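Local coordinates for CurJ (Moorea producens 3L, PDB 5TZ6), which probably catalyses vinylogous dehydration of a polyketide intermediate, as the dehydratase domain of a curacin synthase module, at residues V188-G193 with I226-D231; A156-K161 with E192-C197. The protein carries 1 engineered substitution. All blocks are in the same frame, centred on the assembly; numbering follows the deposited sequence.

Contact 1 of 2, residues V188-G193 with I226-D231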
ATOM      1  N   VAL A 188       2.189   4.509 -43.203  1.00 58.16           N
ATOM      2  CA  VAL A 188       2.592   3.106 -43.271  1.00 60.81           C
ATOM      3  C   VAL A 188       3.258   2.825 -44.609  1.00 66.94           C
ATOM      4  O   VAL A 188       2.710   3.151 -45.667  1.00 76.80           O
ATOM      5  CB  VAL A 188       1.397   2.159 -43.054  1.00 61.78           C
ATOM      6  CG1 VAL A 188       1.863   0.703 -43.024  1.00 54.70           C
ATOM      7  CG2 VAL A 188       0.681   2.514 -41.760  1.00 48.44           C
ATOM      8  N   TRP A 189       4.429   2.192 -44.557  1.00 59.62           N
ATOM      9  CA  TRP A 189       5.163   1.763 -45.741  1.00 67.20           C
ATOM     10  C   TRP A 189       5.429   0.273 -45.629  1.00 66.18           C
ATOM     11  O   TRP A 189       6.007  -0.183 -44.636  1.00 69.45           O
ATOM     12  CB  TRP A 189       6.482   2.521 -45.882  1.00 73.57           C
ATOM     13  CG  TRP A 189       6.297   3.950 -46.202  1.00 78.45           C
ATOM     14  CD1 TRP A 189       6.227   4.512 -47.441  1.00 82.00           C
ATOM     15  CD2 TRP A 189       6.167   5.020 -45.264  1.00 80.80           C
ATOM     16  NE1 TRP A 189       6.055   5.870 -47.333  1.00 83.97           N
ATOM     17  CE2 TRP A 189       6.016   6.207 -46.006  1.00 83.36           C
ATOM     18  CE3 TRP A 189       6.163   5.087 -43.868  1.00 76.83           C
ATOM     19  CZ2 TRP A 189       5.861   7.450 -45.399  1.00 85.62           C
ATOM     20  CZ3 TRP A 189       6.009   6.321 -43.265  1.00 84.20           C
ATOM     21  CH2 TRP A 189       5.861   7.488 -44.031  1.00 87.86           C
ATOM     22  N   LEU A 190       5.008  -0.478 -46.635  1.00 58.00           N
ATOM     23  CA  LEU A 190       5.205  -1.917 -46.662  1.00 70.14           C
ATOM     24  C   LEU A 190       6.425  -2.266 -47.500  1.00 81.02           C
ATOM     25  O   LEU A 190       6.695  -1.624 -48.526  1.00 85.32           O
ATOM     26  CB  LEU A 190       3.980  -2.640 -47.225  1.00 71.57           C
ATOM     27  CG  LEU A 190       2.814  -2.936 -46.286  1.00 69.28           C
ATOM     28  CD1 LEU A 190       1.712  -3.631 -47.061  1.00 70.27           C
ATOM     29  CD2 LEU A 190       3.266  -3.803 -45.117  1.00 69.06           C
ATOM     30  N   GLY A 191       7.155  -3.283 -47.044  1.00 79.18           N
ATOM     31  CA  GLY A 191       8.227  -3.923 -47.771  1.00 84.38           C
ATOM     32  C   GLY A 191       7.967  -5.415 -47.862  1.00 89.51           C
ATOM     33  O   GLY A 191       6.828  -5.883 -47.775  1.00 89.15           O
ATOM     34  N   GLU A 192       9.051  -6.168 -48.006  1.00 89.98           N
ATOM     35  CA  GLU A 192       8.949  -7.621 -48.101  1.00100.80           C
ATOM     36  C   GLU A 192       9.028  -8.203 -46.689  1.00 94.50           C
ATOM     37  O   GLU A 192      10.105  -8.282 -46.090  1.00100.40           O
ATOM     38  CB  GLU A 192      10.034  -8.180 -49.010  1.00120.44           C
ATOM     39  CG  GLU A 192       9.609  -9.458 -49.712  1.00141.01           C
ATOM     40  CD  GLU A 192       8.194  -9.369 -50.270  1.00154.23           C
ATOM     41  OE1 GLU A 192       7.234  -9.404 -49.473  1.00157.94           O
ATOM     42  OE2 GLU A 192       8.043  -9.251 -51.503  1.00159.47           O
ATOM     43  N   GLY A 193       7.881  -8.622 -46.155  1.00 75.07           N
ATOM     44  CA  GLY A 193       7.815  -9.123 -44.793  1.00 64.81           C
ATOM     45  C   GLY A 193       8.223  -8.127 -43.729  1.00 68.71           C
ATOM     46  O   GLY A 193       8.547  -8.526 -42.609  1.00 64.03           O
ATOM     47  N   ILE A 226      -0.399  -5.830 -37.790  1.00 55.55           N
ATOM     48  CA  ILE A 226      -1.600  -6.018 -38.589  1.00 48.45           C
ATOM     49  C   ILE A 226      -1.311  -5.701 -40.047  1.00 52.97           C
ATOM     50  O   ILE A 226      -1.941  -6.264 -40.951  1.00 51.60           O
ATOM     51  CB  ILE A 226      -2.742  -5.139 -38.045  1.00 47.26           C
ATOM     52  CG1 ILE A 226      -3.230  -5.660 -36.691  1.00 46.81           C
ATOM     53  CG2 ILE A 226      -3.882  -5.039 -39.064  1.00 43.41           C
ATOM     54  CD1 ILE A 226      -3.682  -7.108 -36.715  1.00 55.34           C
ATOM     55  N   ALA A 227      -0.350  -4.807 -40.303  1.00 51.18           N
ATOM     56  CA  ALA A 227      -0.053  -4.380 -41.665  1.00 55.71           C
ATOM     57  C   ALA A 227       0.617  -5.463 -42.499  1.00 57.28           C
ATOM     58  O   ALA A 227       0.711  -5.307 -43.721  1.00 69.38           O
ATOM     59  CB  ALA A 227       0.825  -3.126 -41.644  1.00 53.46           C
ATOM     60  N   LEU A 228       1.062  -6.553 -41.885  1.00 52.79           N
ATOM     61  CA  LEU A 228       1.637  -7.667 -42.624  1.00 53.74           C
ATOM     62  C   LEU A 228       0.644  -8.794 -42.870  1.00 58.33           C
ATOM     63  O   LEU A 228       1.027  -9.819 -43.439  1.00 64.18           O
ATOM     64  CB  LEU A 228       2.858  -8.215 -41.881  1.00 56.75           C
ATOM     65  CG  LEU A 228       3.877  -7.176 -41.424  1.00 58.15           C
ATOM     66  CD1 LEU A 228       4.916  -7.820 -40.526  1.00 59.66           C
ATOM     67  CD2 LEU A 228       4.548  -6.518 -42.622  1.00 65.05           C
ATOM     68  N   VAL A 229      -0.612  -8.636 -42.450  1.00 61.15           N
ATOM     69  CA  VAL A 229      -1.606  -9.698 -42.575  1.00 69.05           C
ATOM     70  C   VAL A 229      -2.915  -9.153 -43.139  1.00 73.83           C
ATOM     71  O   VAL A 229      -3.979  -9.753 -42.952  1.00 78.05           O
ATOM     72  CB  VAL A 229      -1.839 -10.381 -41.215  1.00 67.21           C
ATOM     73  CG1 VAL A 229      -0.531 -10.917 -40.660  1.00 57.96           C
ATOM     74  CG2 VAL A 229      -2.465  -9.404 -40.245  1.00 67.98           C
ATOM     75  N   LEU A 230      -2.849  -8.016 -43.837  1.00 67.72           N
ATOM     76  CA  LEU A 230      -4.066  -7.409 -44.369  1.00 58.64           C
ATOM     77  C   LEU A 230      -4.722  -8.279 -45.435  1.00 66.37           C
ATOM     78  O   LEU A 230      -5.934  -8.172 -45.662  1.00 74.34           O
ATOM     79  CB  LEU A 230      -3.759  -6.021 -44.939  1.00 55.95           C
ATOM     80  CG  LEU A 230      -3.355  -4.939 -43.939  1.00 59.59           C
ATOM     81  CD1 LEU A 230      -2.994  -3.652 -44.658  1.00 56.68           C
ATOM     82  CD2 LEU A 230      -4.490  -4.700 -42.959  1.00 58.12           C
ATOM     83  N   ASP A 231      -3.942  -9.119 -46.116  1.00 56.50           N
ATOM     84  CA  ASP A 231      -4.460  -9.894 -47.245  1.00116.18           C
ATOM     85  C   ASP A 231      -5.174 -11.176 -46.820  1.00 96.59           C
ATOM     86  O   ASP A 231      -6.159 -11.577 -47.454  1.00 94.10           O
ATOM     87  CB  ASP A 231      -3.313 -10.236 -48.198  1.00114.78           C
ATOM     88  CG  ASP A 231      -2.173 -10.970 -47.500  1.00132.35           C
ATOM     89  OD1 ASP A 231      -1.824 -10.593 -46.358  1.00131.30           O
ATOM     90  OD2 ASP A 231      -1.630 -11.927 -48.091  1.00143.00           O
TER
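Ala227 meets strand 185-190 with both its methyl group and its carbonyl oxygen. The methyl points at the strand and touches Val188 and Leu190 side by side, with Val188 CG1 4.2 Å from Ala227 CB and Leu190 CD2 at a similar distance from the same carbon. The closest approach of the contact is made instead by the backbone: Leu190 CD2 lies 3.3 Å from Ala227 O, and the other methyl, Leu190 CD1, is 3.9 Å from that oxygen. The branched end of Leu190 is thus pressed against a peptide carbonyl, a van der Waals contact with a polar atom. The first torsion of Leu190 puts CG beside the backbone N, anti to the carbonyl carbon (chi1 -83°), on the side of the turn; chi2 then sets the two methyls. Ala227 and Leu228 are the two middle residues of a type I beta turn, closed by a bond of 3.1 Å from Val229 N to Ile226 O. In the double-hotdog fold of polyketide synthase dehydratases, this turn belongs to the connection between helix 215-223 and strand 239-250, and it packs against one face of the hairpin formed by strands 185-190 and 194-200. Val195 of that hairpin touches Ala227 and Leu228 as well as Val188 and Leu190, so the apolar cluster spans both strands. Next in sequence, Leu228 reaches across with one branch. Its CD2 lies 3.9 Å from Leu190 CD2 as the two leucine side chains cross obliquely, and the same methyl is 4.2 Å from Gly193 C, in the bend between the hairpin strands. Phe275 touches Leu228 from strand 274-282. Farther along, Leu230 touches Ile162, and also Glu166 and His170 of helix 164-173.

Contact 2 of 2, residues A156-K161 with E192-C197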
ATOM      1  N   ALA A 156      14.240   2.594 -47.623  1.00105.04           N
ATOM      2  CA  ALA A 156      14.495   2.063 -48.956  1.00102.34           C
ATOM      3  C   ALA A 156      13.867   0.690 -49.157  1.00108.94           C
ATOM      4  O   ALA A 156      13.336   0.404 -50.235  1.00124.49           O
ATOM      5  CB  ALA A 156      16.004   1.991 -49.209  1.00107.63           C
ATOM      6  N   ARG A 157      13.933  -0.176 -48.143  1.00108.31           N
ATOM      7  CA  ARG A 157      13.300  -1.487 -48.234  1.00112.93           C
ATOM      8  C   ARG A 157      11.782  -1.411 -48.123  1.00111.05           C
ATOM      9  O   ARG A 157      11.090  -2.299 -48.632  1.00107.90           O
ATOM     10  CB  ARG A 157      13.850  -2.418 -47.152  1.00113.46           C
ATOM     11  CG  ARG A 157      15.308  -2.794 -47.352  1.00121.87           C
ATOM     12  CD  ARG A 157      15.766  -3.812 -46.329  1.00119.31           C
ATOM     13  NE  ARG A 157      15.635  -3.304 -44.970  1.00120.77           N
ATOM     14  CZ  ARG A 157      16.361  -3.731 -43.943  1.00130.47           C
ATOM     15  NH1 ARG A 157      16.177  -3.214 -42.736  1.00127.65           N
ATOM     16  NH2 ARG A 157      17.277  -4.673 -44.125  1.00137.73           N
ATOM     17  N   CYS A 158      11.252  -0.378 -47.483  1.00102.54           N
ATOM     18  CA  CYS A 158       9.816  -0.234 -47.267  1.00 94.18           C
ATOM     19  C   CYS A 158       9.358   0.980 -48.060  1.00 98.38           C
ATOM     20  O   CYS A 158       9.498   2.119 -47.605  1.00106.17           O
ATOM     21  CB  CYS A 158       9.500  -0.074 -45.784  1.00 91.72           C
ATOM     22  SG  CYS A 158      10.285  -1.292 -44.708  1.00 89.23           S
ATOM     23  N   SER A 159       8.816   0.738 -49.251  1.00100.38           N
ATOM     24  CA  SER A 159       8.442   1.835 -50.125  1.00 97.38           C
ATOM     25  C   SER A 159       7.011   1.776 -50.643  1.00 88.48           C
ATOM     26  O   SER A 159       6.598   2.708 -51.340  1.00102.04           O
ATOM     27  CB  SER A 159       9.412   1.915 -51.316  1.00100.28           C
ATOM     28  OG  SER A 159       9.489   0.677 -51.999  1.00103.26           O
ATOM     29  N   GLN A 160       6.235   0.741 -50.324  1.00 81.51           N
ATOM     30  CA  GLN A 160       4.846   0.704 -50.784  1.00 78.41           C
ATOM     31  C   GLN A 160       3.976   1.393 -49.739  1.00 74.53           C
ATOM     32  O   GLN A 160       3.533   0.771 -48.773  1.00 71.36           O
ATOM     33  CB  GLN A 160       4.380  -0.721 -51.052  1.00 81.28           C
ATOM     34  CG  GLN A 160       2.900  -0.791 -51.380  1.00 89.09           C
ATOM     35  CD  GLN A 160       2.404  -2.204 -51.585  1.00101.08           C
ATOM     36  OE1 GLN A 160       3.191  -3.127 -51.799  1.00107.15           O
ATOM     37  NE2 GLN A 160       1.090  -2.382 -51.519  1.00103.50           N
ATOM     38  N   LYS A 161       3.710   2.680 -49.945  1.00 76.68           N
ATOM     39  CA  LYS A 161       2.829   3.412 -49.045  1.00 86.07           C
ATOM     40  C   LYS A 161       1.425   2.818 -49.053  1.00 74.10           C
ATOM     41  O   LYS A 161       0.890   2.463 -50.105  1.00 83.98           O
ATOM     42  CB  LYS A 161       2.777   4.889 -49.433  1.00 79.47           C
ATOM     43  CG  LYS A 161       2.053   5.749 -48.416  1.00 84.04           C
ATOM     44  CD  LYS A 161       2.240   7.228 -48.705  1.00 97.43           C
ATOM     45  CE  LYS A 161       1.494   8.089 -47.698  1.00104.61           C
ATOM     46  NZ  LYS A 161       1.991   7.861 -46.312  1.00102.90           N
ATOM     47  N   GLU A 192       9.051  -6.168 -48.006  1.00 89.98           N
ATOM     48  CA  GLU A 192       8.949  -7.621 -48.101  1.00100.80           C
ATOM     49  C   GLU A 192       9.028  -8.203 -46.689  1.00 94.50           C
ATOM     50  O   GLU A 192      10.105  -8.282 -46.090  1.00100.40           O
ATOM     51  CB  GLU A 192      10.034  -8.180 -49.010  1.00120.44           C
ATOM     52  CG  GLU A 192       9.609  -9.458 -49.712  1.00141.01           C
ATOM     53  CD  GLU A 192       8.194  -9.369 -50.270  1.00154.23           C
ATOM     54  OE1 GLU A 192       7.234  -9.404 -49.473  1.00157.94           O
ATOM     55  OE2 GLU A 192       8.043  -9.251 -51.503  1.00159.47           O
ATOM     56  N   GLY A 193       7.881  -8.622 -46.155  1.00 75.07           N
ATOM     57  CA  GLY A 193       7.815  -9.123 -44.793  1.00 64.81           C
ATOM     58  C   GLY A 193       8.223  -8.127 -43.729  1.00 68.71           C
ATOM     59  O   GLY A 193       8.547  -8.526 -42.609  1.00 64.03           O
ATOM     60  N   GLU A 194       8.223  -6.836 -44.046  1.00 74.93           N
ATOM     61  CA  GLU A 194       8.612  -5.798 -43.104  1.00 73.67           C
ATOM     62  C   GLU A 194       7.720  -4.583 -43.323  1.00 68.79           C
ATOM     63  O   GLU A 194       7.180  -4.383 -44.415  1.00 69.74           O
ATOM     64  CB  GLU A 194      10.103  -5.437 -43.245  1.00 79.58           C
ATOM     65  CG  GLU A 194      10.488  -4.857 -44.600  1.00 85.91           C
ATOM     66  CD  GLU A 194      11.953  -5.098 -44.947  1.00 91.95           C
ATOM     67  OE1 GLU A 194      12.277  -5.172 -46.155  1.00 94.90           O
ATOM     68  OE2 GLU A 194      12.777  -5.226 -44.016  1.00 88.60           O
ATOM     69  N   VAL A 195       7.562  -3.778 -42.278  1.00 61.69           N
ATOM     70  CA  VAL A 195       6.705  -2.600 -42.328  1.00 60.99           C
ATOM     71  C   VAL A 195       7.337  -1.491 -41.500  1.00 60.56           C
ATOM     72  O   VAL A 195       7.919  -1.746 -40.440  1.00 59.35           O
ATOM     73  CB  VAL A 195       5.278  -2.906 -41.823  1.00 60.00           C
ATOM     74  CG1 VAL A 195       5.296  -3.214 -40.337  1.00 50.72           C
ATOM     75  CG2 VAL A 195       4.344  -1.734 -42.116  1.00 59.41           C
ATOM     76  N   LEU A 196       7.200  -0.258 -41.986  1.00 54.40           N
ATOM     77  CA  LEU A 196       7.680   0.939 -41.309  1.00 59.28           C
ATOM     78  C   LEU A 196       6.509   1.889 -41.108  1.00 60.79           C
ATOM     79  O   LEU A 196       5.895   2.337 -42.082  1.00 63.70           O
ATOM     80  CB  LEU A 196       8.790   1.622 -42.111  1.00 59.17           C
ATOM     81  CG  LEU A 196       9.197   3.024 -41.642  1.00 54.81           C
ATOM     82  CD1 LEU A 196      10.062   2.952 -40.401  1.00 61.48           C
ATOM     83  CD2 LEU A 196       9.911   3.788 -42.753  1.00 58.87           C
ATOM     84  N   CYS A 197       6.181   2.163 -39.851  1.00 54.49           N
ATOM     85  CA  CYS A 197       5.088   3.055 -39.498  1.00 56.94           C
ATOM     86  C   CYS A 197       5.641   4.364 -38.949  1.00 65.13           C
ATOM     87  O   CYS A 197       6.556   4.362 -38.119  1.00 64.54           O
ATOM     88  CB  CYS A 197       4.166   2.412 -38.465  1.00 60.21           C
ATOM     89  SG  CYS A 197       3.350   0.920 -39.045  1.00 69.80           S
TER
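Arg157 and Glu194 meet with their side chains at about a right angle, with Glu194 OE2 over one face of the guanidinium, 3.5 Å above the plane and toward its rim. The two flat groups are inclined by 36°. The salt bridge, Arg157 NE to Glu194 OE2 at 3.6 Å, is therefore electrostatic, with no N-H aimed at the oxygen. The second oxygen, Glu194 OE1, rests on the aliphatic base of the arginine, 3.3 Å from Arg157 CB. Next to the pair, Cys158 SG packs 3.6 Å from Glu194 CG, and Cys158 CB touches Leu196 CB at 4.1 Å. The first torsion of Cys158 puts SG anti to the carbonyl carbon (chi1 -49°), which turns the sulfur to Glu194 CG. Here the end of helix 151-157 comes down on strand 194-200 in the C-terminal hotdog, just before the chain joins the sheet as strand 160-162 through a classic beta bulge, in which Ser159 and Gln160 both face Leu190. Tyr262, on strand 258-267, hydrogen-bonds Glu194 OE2 and touches Arg157, and so helps to fix the carboxylate. An alanine at Glu194 removes the carboxylate and CG, and would probably leave the Arg157 charge without this mate, the Tyr262 hydroxyl without this bond and a gap beside Cys158 SG. Farther out, Trp189 packs against Cys158, while Ile154 and Gln155 of helix 151-157 touch Leu196.

Both contacts use the hairpin of strands 185-190 and 194-200, and they share Glu192 and Gly193 at its bend, with centres about 7 Å apart. Contact 1 has no exposed residue among those that touch and is wholly apolar in its side chains, whereas contact 2 runs from buried Cys158 and Leu196 out to exposed Arg157 and its charged partner. Their elements are joined by probable backbone hydrogen bonds: Trp189 N to Leu196 O and Leu190 N to Gln160 O, each 2.9 Å. Successive residues of strand 194-200 serve different contacts, Val195 turning to the 226-231 loop and Glu194 and Leu196 to the end of helix 151-157.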